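Local atomic coordinates of enoyl-CoA hydratase (Mycolicibacterium smegmatis, PDB entry 7MCM), a protein that probably hydrates the double bond of trans-2-enoyl-CoA thioesters to (3S)-3-hydroxyacyl-CoA, a step of fatty acid oxidation. Residues Ala133-Gln145 against Met170-Ala182. Sequence-based numbering, arbitrary orientation.
Sequences AAESAFFAESFVQ and MTLTGDRVDAATA
The guanidinium of R176 has the F138 ring over one face, with CZ of F138 3.5 Å above its plane and the two planes 22° apart. R176 runs extended from CG to NE, which lays its methylenes along the same phenyl group, CD of R176 3.5 Å from CE1 of F138. The F139 ring goes to the other side of the short antiparallel pairing: V177 O lies at its edge, in plane, while CB of A182 packs obliquely on CE1 at 3.9 Å. The same ring also packs on C122 and A125 of helix 120-127.

Between the two rings runs the backbone pairing, where F139 and V177 form a hydrogen-bonded antiparallel pair. V177 N reaches F139 O at 2.7 Å, and F139 N donates back to V177 O. Past it water bridges the two chains: one molecule accepts from E141 N and donates to M170 O and D175 O, another joins E141 O and T171 O to V144 N.

At the far end Q145 holds the end of helix 164-173. With CG anti to its carbonyl carbon (chi1 -55°) and the chain extended beyond, its NE2 donates to T173 O at 2.9 Å, almost straight at 172° and with the acceptor in the amide plane. G174, with positive phi, is where the chain leaves the helix, and its CA lies close to Q145 CG. D175, whose carboxylate stands nearly perpendicular to that amide, forms salt bridges with R207 and K210 of the second subunit.

The chemistry therefore changes along the contact: a guanidinium packed against a phenyl ring, direct backbone bonds, water-bridged carbonyls and amides, then a helix end tied by an amide beside a carboxylate that probably helps join subunits of this crotonase-fold hexamer.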
ATOM      1  N   ALA B 133      14.044 -18.499 -23.950  1.00 30.53           N
ATOM      2  CA  ALA B 133      15.487 -18.694 -23.864  1.00 32.24           C
ATOM      3  C   ALA B 133      15.971 -19.731 -24.859  1.00 29.59           C
ATOM      4  O   ALA B 133      15.254 -20.677 -25.202  1.00 32.14           O
ATOM      5  CB  ALA B 133      15.928 -19.126 -22.453  1.00 31.58           C
ATOM      6  N   ALA B 134      17.211 -19.536 -25.315  1.00 32.29           N
ATOM      7  CA  ALA B 134      17.966 -20.550 -26.037  1.00 37.56           C
ATOM      8  C   ALA B 134      18.478 -21.612 -25.071  1.00 33.62           C
ATOM      9  O   ALA B 134      18.679 -21.350 -23.885  1.00 36.52           O
ATOM     10  CB  ALA B 134      19.161 -19.932 -26.773  1.00 35.00           C
ATOM     11  N   GLU B 135      18.721 -22.815 -25.611  1.00 35.50           N
ATOM     12  CA  GLU B 135      19.230 -23.904 -24.784  0.56 39.65           C
ATOM     13  C   GLU B 135      20.575 -23.567 -24.150  1.00 43.53           C
ATOM     14  O   GLU B 135      20.913 -24.128 -23.104  1.00 39.65           O
ATOM     15  CB  GLU B 135      19.341 -25.196 -25.611  0.56 41.07           C
ATOM     16  CG  GLU B 135      17.980 -25.777 -26.011  0.56 42.96           C
ATOM     17  CD  GLU B 135      18.077 -27.072 -26.799  0.56 46.58           C
ATOM     18  OE1 GLU B 135      19.190 -27.437 -27.231  0.56 52.96           O
ATOM     19  OE2 GLU B 135      17.033 -27.731 -26.985  0.56 46.85           O
ATOM     20  N   SER B 136      21.340 -22.649 -24.730  1.00 41.13           N
ATOM     21  CA  SER B 136      22.625 -22.285 -24.152  1.00 40.83           C
ATOM     22  C   SER B 136      22.523 -21.107 -23.192  1.00 39.90           C
ATOM     23  O   SER B 136      23.535 -20.705 -22.612  1.00 42.40           O
ATOM     24  CB  SER B 136      23.633 -21.983 -25.268  1.00 47.37           C
ATOM     25  OG  SER B 136      23.240 -20.850 -26.022  1.00 44.30           O
ATOM     26  N   ALA B 137      21.328 -20.573 -22.976  1.00 36.60           N
ATOM     27  CA  ALA B 137      21.179 -19.476 -22.037  1.00 38.34           C
ATOM     28  C   ALA B 137      21.309 -19.968 -20.599  1.00 34.82           C
ATOM     29  O   ALA B 137      21.058 -21.136 -20.282  1.00 36.30           O
ATOM     30  CB  ALA B 137      19.827 -18.792 -22.215  1.00 33.82           C
ATOM     31  N   PHE B 138      21.691 -19.047 -19.719  1.00 31.61           N
ATOM     32  CA  PHE B 138      21.612 -19.276 -18.288  1.00 28.52           C
ATOM     33  C   PHE B 138      21.502 -17.932 -17.588  1.00 31.92           C
ATOM     34  O   PHE B 138      21.788 -16.879 -18.167  1.00 32.59           O
ATOM     35  CB  PHE B 138      22.800 -20.087 -17.755  1.00 31.22           C
ATOM     36  CG  PHE B 138      24.123 -19.407 -17.886  1.00 35.99           C
ATOM     37  CD1 PHE B 138      24.587 -18.571 -16.879  1.00 37.16           C
ATOM     38  CD2 PHE B 138      24.917 -19.624 -18.997  1.00 43.31           C
ATOM     39  CE1 PHE B 138      25.817 -17.951 -16.985  1.00 38.32           C
ATOM     40  CE2 PHE B 138      26.163 -19.011 -19.115  1.00 46.87           C
ATOM     41  CZ  PHE B 138      26.614 -18.177 -18.102  1.00 42.79           C
ATOM     42  N   PHE B 139      21.053 -17.984 -16.336  1.00 27.01           N
ATOM     43  CA  PHE B 139      20.792 -16.805 -15.530  1.00 27.93           C
ATOM     44  C   PHE B 139      21.600 -16.886 -14.243  1.00 33.70           C
ATOM     45  O   PHE B 139      21.802 -17.972 -13.689  1.00 29.11           O
ATOM     46  CB  PHE B 139      19.295 -16.679 -15.192  1.00 26.01           C
ATOM     47  CG  PHE B 139      18.404 -16.622 -16.399  1.00 26.30           C
ATOM     48  CD1 PHE B 139      18.087 -17.781 -17.096  1.00 29.39           C
ATOM     49  CD2 PHE B 139      17.889 -15.411 -16.844  1.00 29.59           C
ATOM     50  CE1 PHE B 139      17.272 -17.735 -18.230  1.00 28.85           C
ATOM     51  CE2 PHE B 139      17.069 -15.360 -17.962  1.00 32.51           C
ATOM     52  CZ  PHE B 139      16.760 -16.527 -18.653  1.00 29.03           C
ATOM     53  N   ALA B 140      22.083 -15.741 -13.781  1.00 29.60           N
ATOM     54  CA  ALA B 140      22.801 -15.699 -12.513  1.00 29.82           C
ATOM     55  C   ALA B 140      22.577 -14.339 -11.881  1.00 30.27           C
ATOM     56  O   ALA B 140      22.960 -13.309 -12.452  1.00 28.18           O
ATOM     57  CB  ALA B 140      24.299 -15.976 -12.688  1.00 31.46           C
ATOM     58  N   GLU B 141      21.932 -14.351 -10.721  1.00 26.04           N
ATOM     59  CA  GLU B 141      21.845 -13.200  -9.830  1.00 28.83           C
ATOM     60  C   GLU B 141      23.140 -13.165  -9.018  1.00 32.48           C
ATOM     61  O   GLU B 141      23.176 -13.458  -7.824  1.00 31.75           O
ATOM     62  CB  GLU B 141      20.608 -13.330  -8.942  1.00 30.75           C
ATOM     63  CG  GLU B 141      20.169 -12.067  -8.232  1.00 34.21           C
ATOM     64  CD  GLU B 141      19.480 -11.083  -9.182  1.00 37.90           C
ATOM     65  OE1 GLU B 141      20.092 -10.731 -10.200  1.00 38.99           O
ATOM     66  OE2 GLU B 141      18.351 -10.637  -8.885  1.00 44.49           O
ATOM     67  N   SER B 142      24.231 -12.822  -9.711  1.00 31.96           N
ATOM     68  CA  SER B 142      25.583 -13.112  -9.227  1.00 31.75           C
ATOM     69  C   SER B 142      26.094 -12.133  -8.179  1.00 30.92           C
ATOM     70  O   SER B 142      27.170 -12.375  -7.614  1.00 30.14           O
ATOM     71  CB  SER B 142      26.556 -13.116 -10.404  1.00 32.05           C
ATOM     72  OG  SER B 142      26.530 -11.863 -11.067  1.00 33.85           O
ATOM     73  N   PHE B 143      25.344 -11.064  -7.881  1.00 29.70           N
ATOM     74  CA  PHE B 143      25.872  -9.945  -7.100  1.00 29.74           C
ATOM     75  C   PHE B 143      26.483 -10.395  -5.774  1.00 29.95           C
ATOM     76  O   PHE B 143      27.580  -9.965  -5.400  1.00 27.74           O
ATOM     77  CB  PHE B 143      24.746  -8.943  -6.837  1.00 27.99           C
ATOM     78  CG  PHE B 143      24.183  -8.334  -8.080  1.00 33.55           C
ATOM     79  CD1 PHE B 143      24.751  -7.197  -8.632  1.00 34.88           C
ATOM     80  CD2 PHE B 143      23.082  -8.917  -8.714  1.00 28.23           C
ATOM     81  CE1 PHE B 143      24.213  -6.634  -9.795  1.00 32.80           C
ATOM     82  CE2 PHE B 143      22.551  -8.363  -9.872  1.00 33.17           C
ATOM     83  CZ  PHE B 143      23.110  -7.224 -10.408  1.00 30.00           C
ATOM     84  N   VAL B 144      25.774 -11.264  -5.046  1.00 27.94           N
ATOM     85  CA  VAL B 144      26.189 -11.653  -3.698  1.00 27.65           C
ATOM     86  C   VAL B 144      27.569 -12.295  -3.693  1.00 26.20           C
ATOM     87  O   VAL B 144      28.303 -12.202  -2.694  1.00 29.60           O
ATOM     88  CB  VAL B 144      25.125 -12.583  -3.079  1.00 30.74           C
ATOM     89  CG1 VAL B 144      25.123 -13.945  -3.784  1.00 28.74           C
ATOM     90  CG2 VAL B 144      25.347 -12.733  -1.582  1.00 31.58           C
ATOM     91  N   GLN B 145      27.943 -12.979  -4.780  1.00 27.68           N
ATOM     92  CA  GLN B 145      29.248 -13.635  -4.842  1.00 31.09           C
ATOM     93  C   GLN B 145      30.397 -12.640  -4.898  1.00 32.85           C
ATOM     94  O   GLN B 145      31.548 -13.020  -4.658  1.00 31.68           O
ATOM     95  CB  GLN B 145      29.320 -14.576  -6.048  1.00 27.17           C
ATOM     96  CG  GLN B 145      28.180 -15.614  -6.058  1.00 31.42           C
ATOM     97  CD  GLN B 145      28.505 -16.827  -6.900  1.00 34.62           C
ATOM     98  OE1 GLN B 145      29.475 -16.825  -7.660  1.00 32.40           O
ATOM     99  NE2 GLN B 145      27.717 -17.897  -6.736  1.00 28.60           N
ATOM    100  N   MET B 170      18.248 -17.980  -5.685  1.00 26.55           N
ATOM    101  CA  MET B 170      19.117 -17.376  -6.695  1.00 24.69           C
ATOM    102  C   MET B 170      19.899 -16.199  -6.128  1.00 23.90           C
ATOM    103  O   MET B 170      21.076 -16.009  -6.457  1.00 26.13           O
ATOM    104  CB  MET B 170      18.296 -16.903  -7.902  1.00 26.76           C
ATOM    105  CG  MET B 170      17.667 -18.013  -8.718  1.00 27.31           C
ATOM    106  SD  MET B 170      16.666 -17.408 -10.092  1.00 28.29           S
ATOM    107  CE  MET B 170      17.898 -16.576 -11.073  1.00 26.23           C
ATOM    108  N   THR B 171      19.254 -15.375  -5.305  1.00 23.72           N
ATOM    109  CA  THR B 171      19.896 -14.154  -4.834  1.00 25.29           C
ATOM    110  C   THR B 171      20.905 -14.430  -3.727  1.00 27.81           C
ATOM    111  O   THR B 171      21.936 -13.754  -3.639  1.00 26.65           O
ATOM    112  CB  THR B 171      18.834 -13.167  -4.337  1.00 28.36           C
ATOM    113  OG1 THR B 171      17.814 -13.027  -5.337  1.00 26.67           O
ATOM    114  CG2 THR B 171      19.466 -11.810  -4.080  1.00 27.95           C
ATOM    115  N   LEU B 172      20.626 -15.406  -2.870  1.00 25.62           N
ATOM    116  CA  LEU B 172      21.495 -15.648  -1.726  1.00 25.89           C
ATOM    117  C   LEU B 172      22.641 -16.592  -2.039  1.00 24.70           C
ATOM    118  O   LEU B 172      23.662 -16.567  -1.330  1.00 27.77           O
ATOM    119  CB  LEU B 172      20.678 -16.209  -0.550  1.00 25.04           C
ATOM    120  CG  LEU B 172      19.503 -15.336  -0.074  1.00 26.37           C
ATOM    121  CD1 LEU B 172      18.653 -16.094   0.963  1.00 26.44           C
ATOM    122  CD2 LEU B 172      20.023 -14.031   0.506  1.00 28.69           C
ATOM    123  N   THR B 173      22.495 -17.456  -3.042  1.00 23.33           N
ATOM    124  CA  THR B 173      23.636 -18.253  -3.483  1.00 25.54           C
ATOM    125  C   THR B 173      24.391 -17.591  -4.628  1.00 28.34           C
ATOM    126  O   THR B 173      25.614 -17.734  -4.718  1.00 27.90           O
ATOM    127  CB  THR B 173      23.189 -19.655  -3.921  1.00 30.28           C
ATOM    128  OG1 THR B 173      22.465 -19.580  -5.165  1.00 27.36           O
ATOM    129  CG2 THR B 173      22.311 -20.299  -2.835  1.00 25.61           C
ATOM    130  N   GLY B 174      23.684 -16.866  -5.493  1.00 26.33           N
ATOM    131  CA  GLY B 174      24.261 -16.309  -6.695  1.00 27.21           C
ATOM    132  C   GLY B 174      24.557 -17.314  -7.778  1.00 32.35           C
ATOM    133  O   GLY B 174      25.192 -16.956  -8.780  1.00 33.16           O
ATOM    134  N   ASP B 175      24.127 -18.560  -7.619  1.00 27.07           N
ATOM    135  CA  ASP B 175      24.571 -19.602  -8.533  1.00 34.93           C
ATOM    136  C   ASP B 175      23.820 -19.527  -9.863  1.00 33.02           C
ATOM    137  O   ASP B 175      22.726 -18.968  -9.967  1.00 30.02           O
ATOM    138  CB  ASP B 175      24.362 -20.981  -7.908  1.00 32.21           C
ATOM    139  CG  ASP B 175      25.215 -21.196  -6.689  1.00 35.43           C
ATOM    140  OD1 ASP B 175      26.198 -20.443  -6.496  1.00 36.87           O
ATOM    141  OD2 ASP B 175      24.911 -22.131  -5.921  1.00 39.40           O
ATOM    142  N   ARG B 176      24.411 -20.139 -10.881  1.00 29.65           N
ATOM    143  CA  ARG B 176      23.841 -20.107 -12.222  1.00 34.68           C
ATOM    144  C   ARG B 176      22.655 -21.052 -12.327  1.00 34.58           C
ATOM    145  O   ARG B 176      22.680 -22.152 -11.779  1.00 34.40           O
ATOM    146  CB  ARG B 176      24.888 -20.500 -13.256  1.00 30.02           C
ATOM    147  CG  ARG B 176      26.049 -19.535 -13.375  1.00 38.57           C
ATOM    148  CD  ARG B 176      27.045 -20.042 -14.407  1.00 45.37           C
ATOM    149  NE  ARG B 176      28.114 -19.081 -14.670  1.00 45.99           N
ATOM    150  CZ  ARG B 176      29.019 -19.222 -15.630  1.00 56.64           C
ATOM    151  NH1 ARG B 176      29.009 -20.272 -16.437  1.00 53.49           N
ATOM    152  NH2 ARG B 176      29.960 -18.289 -15.779  1.00 58.39           N
ATOM    153  N   VAL B 177      21.642 -20.627 -13.077  1.00 32.34           N
ATOM    154  CA  VAL B 177      20.429 -21.394 -13.347  1.00 30.26           C
ATOM    155  C   VAL B 177      20.384 -21.646 -14.854  1.00 38.32           C
ATOM    156  O   VAL B 177      20.318 -20.691 -15.643  1.00 32.20           O
ATOM    157  CB  VAL B 177      19.180 -20.632 -12.872  1.00 33.78           C
ATOM    158  CG1 VAL B 177      17.865 -21.373 -13.230  1.00 29.04           C
ATOM    159  CG2 VAL B 177      19.287 -20.320 -11.378  1.00 28.91           C
ATOM    160  N   ASP B 178      20.438 -22.915 -15.261  1.00 32.25           N
ATOM    161  CA  ASP B 178      20.496 -23.199 -16.689  1.00 37.04           C
ATOM    162  C   ASP B 178      19.099 -23.068 -17.301  1.00 35.11           C
ATOM    163  O   ASP B 178      18.124 -22.772 -16.611  1.00 33.35           O
ATOM    164  CB  ASP B 178      21.135 -24.570 -16.948  1.00 37.14           C
ATOM    165  CG  ASP B 178      20.343 -25.733 -16.349  1.00 40.02           C
ATOM    166  OD1 ASP B 178      19.170 -25.561 -15.966  1.00 40.10           O
ATOM    167  OD2 ASP B 178      20.905 -26.841 -16.261  1.00 43.02           O
ATOM    168  N   ALA B 179      19.008 -23.257 -18.624  1.00 35.42           N
ATOM    169  CA  ALA B 179      17.755 -22.990 -19.328  1.00 32.46           C
ATOM    170  C   ALA B 179      16.654 -23.943 -18.882  1.00 34.97           C
ATOM    171  O   ALA B 179      15.501 -23.531 -18.684  1.00 34.30           O
ATOM    172  CB  ALA B 179      17.976 -23.089 -20.837  1.00 34.33           C
ATOM    173  N   ALA B 180      16.985 -25.226 -18.737  1.00 33.10           N
ATOM    174  CA  ALA B 180      15.982 -26.208 -18.350  1.00 37.43           C
ATOM    175  C   ALA B 180      15.445 -25.921 -16.956  1.00 35.12           C
ATOM    176  O   ALA B 180      14.236 -26.023 -16.717  1.00 35.03           O
ATOM    177  CB  ALA B 180      16.567 -27.617 -18.430  1.00 34.22           C
ATOM    178  N   THR B 181      16.329 -25.583 -16.017  1.00 31.74           N
ATOM    179  CA  THR B 181      15.872 -25.222 -14.678  1.00 29.73           C
ATOM    180  C   THR B 181      15.037 -23.953 -14.720  1.00 29.53           C
ATOM    181  O   THR B 181      13.991 -23.861 -14.064  1.00 31.72           O
ATOM    182  CB  THR B 181      17.066 -25.049 -13.740  1.00 37.19           C
ATOM    183  OG1 THR B 181      17.894 -26.220 -13.806  1.00 34.34           O
ATOM    184  CG2 THR B 181      16.587 -24.857 -12.313  1.00 32.71           C
ATOM    185  N   ALA B 182      15.487 -22.963 -15.497  1.00 29.64           N
ATOM    186  CA  ALA B 182      14.728 -21.729 -15.676  1.00 30.80           C
ATOM    187  C   ALA B 182      13.325 -22.019 -16.193  1.00 30.73           C
ATOM    188  O   ALA B 182      12.353 -21.419 -15.727  1.00 29.70           O
ATOM    189  CB  ALA B 182      15.466 -20.794 -16.637  1.00 29.38           C
TER
HETATM  190  O   HOH W   1      21.478 -23.679 -20.364  1.00 38.45           O
HETATM  191  O   HOH W   2      22.954 -12.057  -5.643  1.00 25.65           O
HETATM  192  O   HOH W   3      21.516 -16.756  -9.212  1.00 26.42           O
HETATM  193  O   HOH W   4      16.983 -10.713  -6.617  1.00 37.94           O